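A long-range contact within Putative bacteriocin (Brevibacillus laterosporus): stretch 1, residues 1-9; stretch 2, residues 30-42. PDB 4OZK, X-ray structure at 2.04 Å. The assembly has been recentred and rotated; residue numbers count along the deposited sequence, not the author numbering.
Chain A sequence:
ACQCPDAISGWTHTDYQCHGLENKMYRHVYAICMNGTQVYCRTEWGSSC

Stretch 1 (1-9) ACQCPDAIS
Stretch 2 30-42: YAICMNGTQVYCR

Small secreted proteins often lack room for a hydrophobic core and rely instead on disulfides backed by a few well-satisfied backbone groups. The putative bacteriocin of Brevibacillus laterosporus illustrates the principle: its first nine residues are bound to a hairpin formed by residues 30-42, burying 679 Å² summed over both sides.

The hairpin is the scaffold. Strands 30-33 and 38-42 pair through Ala31 N to Val39 O and Val39 N to Ala31 O, both 2.9 Å; just outside the second strand, Thr37 O accepts from Cys33 N at 2.7 Å. A type I turn from Cys33 to Gly36 closes with Gly36 N to Cys33 O at 2.9 Å. Gly36 has phi/psi of 108/-14°, where a CB would jam against the preceding carbonyl, so glycine suits the site. Asn35 (chi1 76°, p) turns its OD1 back to accept from Thr37 N (3.0 Å) and Thr37 OG1 (2.7 Å), bracing the turn.

Ile8 and Ser9 begin a strand that runs antiparallel to Ile32 and Cys33 and continues beyond this stretch. Ile8 and Cys33 form a non-hydrogen-bonded pair, CA to CA 4.5 Å, with diverging side chains; the hydrogen bonds flank it. Met34 N donates to Ala7 O (2.9 Å, 164°) and Ser9 N to Ile32 O (2.8 Å, 158°). Both carbonyls also receive CA-H contacts, Cys33 CA to Ala7 O at 3.6 Å and Ile8 CA to Ile32 O at 3.5 Å. Ser9 (chi1 58°, p) brings its OG within 3.4 Å of Cys33 O, and a water lies 3.2 Å from Ser9 OG and donates to Cys33 O at 2.8 Å. A second water accepts from Asp6 N (3.2 Å) and, weakly, from Asn35 N (3.4 Å), linking loop and turn. At the other end, Ala1 N donates to Cys41 O at 3.1 Å.

Between these polar ends lie two disulfides. Cys2 (p) meets Cys41 (m), SG to SG 2.0 Å with chi3 87°; Cys4 (m) meets Cys33 (m), also SG to SG 2.0 Å, with chi3 -77°. Residues 2-4 are extended, so Cys2 and Cys4 both point toward the hairpin while Gln3 points away into an exposed position. Val39 (chi1 -67°, m) packs against both cysteines, its CG2 3.7 Å from Cys2 CB and 4.0 Å from Cys4 SG; its compact branched side chain offers no polar group needing a partner. Ile8 (m, t) reaches Ala31, CD1 to CB 3.7 Å, and the exposed Met34 lays CG 3.9 Å from Ala7 CB and CE 3.6 Å from Asp6 CB.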

# COMPACT_ATOMS: atom_id res chain seq x y z
N ALA A 1 -4.31 3.78 7.74
CA ALA A 1 -3.27 4.24 8.66
C ALA A 1 -2.21 5.05 7.91
O ALA A 1 -1.05 4.61 7.78
CB ALA A 1 -2.63 3.05 9.38
N CYS A 2 -2.60 6.21 7.41
CA CYS A 2 -1.65 7.13 6.78
C CYS A 2 -2.22 8.54 6.76
O CYS A 2 -3.44 8.75 6.77
CB CYS A 2 -1.32 6.70 5.35
SG CYS A 2 -2.77 6.68 4.25
N GLN A 3 -1.32 9.52 6.73
CA GLN A 3 -1.72 10.91 6.63
C GLN A 3 -0.61 11.70 5.95
O GLN A 3 0.58 11.41 6.15
CB GLN A 3 -1.99 11.49 8.02
CG GLN A 3 -3.38 12.07 8.15
CD GLN A 3 -3.64 12.66 9.51
OE1 GLN A 3 -3.45 12.00 10.54
NE2 GLN A 3 -4.09 13.91 9.54
N CYS A 4 -1.00 12.68 5.15
CA CYS A 4 -0.04 13.56 4.50
C CYS A 4 0.02 14.86 5.28
O CYS A 4 -0.93 15.20 5.99
CB CYS A 4 -0.45 13.79 3.04
SG CYS A 4 -0.26 12.30 2.01
N PRO A 5 1.16 15.58 5.20
CA PRO A 5 1.30 16.84 5.94
C PRO A 5 0.21 17.86 5.58
O PRO A 5 -0.25 18.60 6.46
CB PRO A 5 2.67 17.34 5.50
CG PRO A 5 3.43 16.11 5.18
CD PRO A 5 2.43 15.18 4.56
N ASP A 6 -0.18 17.90 4.31
CA ASP A 6 -1.30 18.75 3.87
C ASP A 6 -2.45 17.93 3.31
O ASP A 6 -3.55 17.94 3.85
CB ASP A 6 -0.84 19.77 2.82
CG ASP A 6 0.01 20.85 3.40
OD1 ASP A 6 -0.16 21.15 4.61
OD2 ASP A 6 0.86 21.39 2.65
N ALA A 7 -2.18 17.22 2.22
CA ALA A 7 -3.22 16.47 1.53
C ALA A 7 -2.66 15.33 0.68
O ALA A 7 -1.50 15.37 0.24
CB ALA A 7 -4.05 17.40 0.67
N ILE A 8 -3.51 14.33 0.47
CA ILE A 8 -3.26 13.27 -0.49
C ILE A 8 -3.62 13.76 -1.91
O ILE A 8 -4.70 14.32 -2.13
CB ILE A 8 -4.09 12.00 -0.14
CG1 ILE A 8 -3.57 11.37 1.16
CG2 ILE A 8 -4.07 10.98 -1.27
CD1 ILE A 8 -4.46 10.26 1.71
N SER A 9 -2.71 13.58 -2.87
CA SER A 9 -2.95 13.98 -4.27
C SER A 9 -3.13 12.78 -5.19
O SER A 9 -3.57 12.93 -6.34
CB SER A 9 -1.80 14.84 -4.79
OG SER A 9 -0.56 14.16 -4.69
N TYR A 30 -0.11 2.74 -1.15
CA TYR A 30 0.59 3.97 -0.83
C TYR A 30 -0.23 5.17 -1.31
O TYR A 30 -0.68 5.20 -2.45
CB TYR A 30 1.96 3.99 -1.51
CG TYR A 30 3.04 3.23 -0.78
CD1 TYR A 30 3.87 3.87 0.14
CD2 TYR A 30 3.24 1.87 -1.00
CE1 TYR A 30 4.86 3.19 0.81
CE2 TYR A 30 4.24 1.17 -0.33
CZ TYR A 30 5.04 1.84 0.58
OH TYR A 30 6.03 1.16 1.25
N ALA A 31 -0.43 6.16 -0.45
CA ALA A 31 -0.99 7.41 -0.94
C ALA A 31 0.16 8.29 -1.39
O ALA A 31 1.26 8.25 -0.82
CB ALA A 31 -1.82 8.11 0.14
N ILE A 32 -0.06 9.07 -2.45
CA ILE A 32 0.92 10.07 -2.87
C ILE A 32 0.52 11.40 -2.23
O ILE A 32 -0.65 11.81 -2.30
CB ILE A 32 0.99 10.18 -4.41
CG1 ILE A 32 1.30 8.81 -5.04
CG2 ILE A 32 2.02 11.25 -4.84
CD1 ILE A 32 1.22 8.77 -6.58
N CYS A 33 1.47 12.07 -1.57
CA CYS A 33 1.18 13.34 -0.90
C CYS A 33 1.41 14.53 -1.83
O CYS A 33 2.20 14.43 -2.78
CB CYS A 33 2.04 13.50 0.36
SG CYS A 33 1.73 12.26 1.64
N MET A 34 0.70 15.63 -1.56
CA MET A 34 0.87 16.86 -2.35
C MET A 34 2.32 17.29 -2.40
O MET A 34 2.78 17.82 -3.42
CB MET A 34 0.07 18.01 -1.74
CG MET A 34 -1.38 18.07 -2.11
SD MET A 34 -1.90 19.80 -2.17
CE MET A 34 -1.04 20.44 -0.74
N ASN A 35 3.03 17.06 -1.30
CA ASN A 35 4.42 17.48 -1.17
C ASN A 35 5.42 16.59 -1.91
O ASN A 35 6.62 16.88 -1.97
CB ASN A 35 4.80 17.63 0.31
CG ASN A 35 5.02 16.29 1.01
OD1 ASN A 35 4.63 15.24 0.51
ND2 ASN A 35 5.64 16.34 2.19
N GLY A 36 4.93 15.49 -2.48
CA GLY A 36 5.76 14.63 -3.30
C GLY A 36 6.10 13.31 -2.64
O GLY A 36 6.58 12.39 -3.30
N THR A 37 5.86 13.22 -1.33
CA THR A 37 6.16 12.00 -0.60
C THR A 37 5.09 10.93 -0.81
O THR A 37 4.01 11.22 -1.32
CB THR A 37 6.33 12.26 0.91
OG1 THR A 37 5.09 12.74 1.46
CG2 THR A 37 7.42 13.29 1.15
N GLN A 38 5.41 9.70 -0.43
CA GLN A 38 4.44 8.62 -0.40
C GLN A 38 4.29 8.15 1.02
O GLN A 38 5.23 8.22 1.80
CB GLN A 38 4.89 7.46 -1.28
CG GLN A 38 4.93 7.79 -2.76
CD GLN A 38 5.08 6.54 -3.60
OE1 GLN A 38 5.06 5.43 -3.07
NE2 GLN A 38 5.22 6.72 -4.91
N VAL A 39 3.10 7.67 1.37
CA VAL A 39 2.89 7.15 2.71
C VAL A 39 2.24 5.78 2.59
O VAL A 39 1.33 5.58 1.77
CB VAL A 39 2.06 8.13 3.60
CG1 VAL A 39 2.86 9.40 3.87
CG2 VAL A 39 0.75 8.49 2.93
N TYR A 40 2.74 4.84 3.37
CA TYR A 40 2.25 3.46 3.39
C TYR A 40 0.96 3.47 4.21
O TYR A 40 0.99 3.80 5.39
CB TYR A 40 3.35 2.58 4.00
CG TYR A 40 3.07 1.10 4.18
CD1 TYR A 40 1.93 0.49 3.66
CD2 TYR A 40 3.95 0.31 4.92
CE1 TYR A 40 1.68 -0.87 3.86
CE2 TYR A 40 3.72 -1.03 5.13
CZ TYR A 40 2.58 -1.62 4.61
OH TYR A 40 2.36 -2.96 4.83
N CYS A 41 -0.17 3.16 3.56
CA CYS A 41 -1.50 3.30 4.21
C CYS A 41 -2.09 2.01 4.75
O CYS A 41 -2.64 1.98 5.86
CB CYS A 41 -2.53 3.90 3.25
SG CYS A 41 -2.15 5.54 2.70
N ARG A 42 -2.04 0.96 3.93
CA ARG A 42 -2.52 -0.35 4.36
C ARG A 42 -1.82 -1.48 3.61
O ARG A 42 -1.14 -1.27 2.59
CB ARG A 42 -4.04 -0.48 4.18
CG ARG A 42 -4.48 -0.61 2.72
CD ARG A 42 -5.95 -0.99 2.64
NE ARG A 42 -6.81 0.10 3.12
CZ ARG A 42 -8.12 -0.02 3.35
NH1 ARG A 42 -8.73 -1.18 3.16
NH2 ARG A 42 -8.81 1.02 3.79
O HOH W 1 1.40 16.94 1.73
O HOH W 2 2.46 14.77 -5.51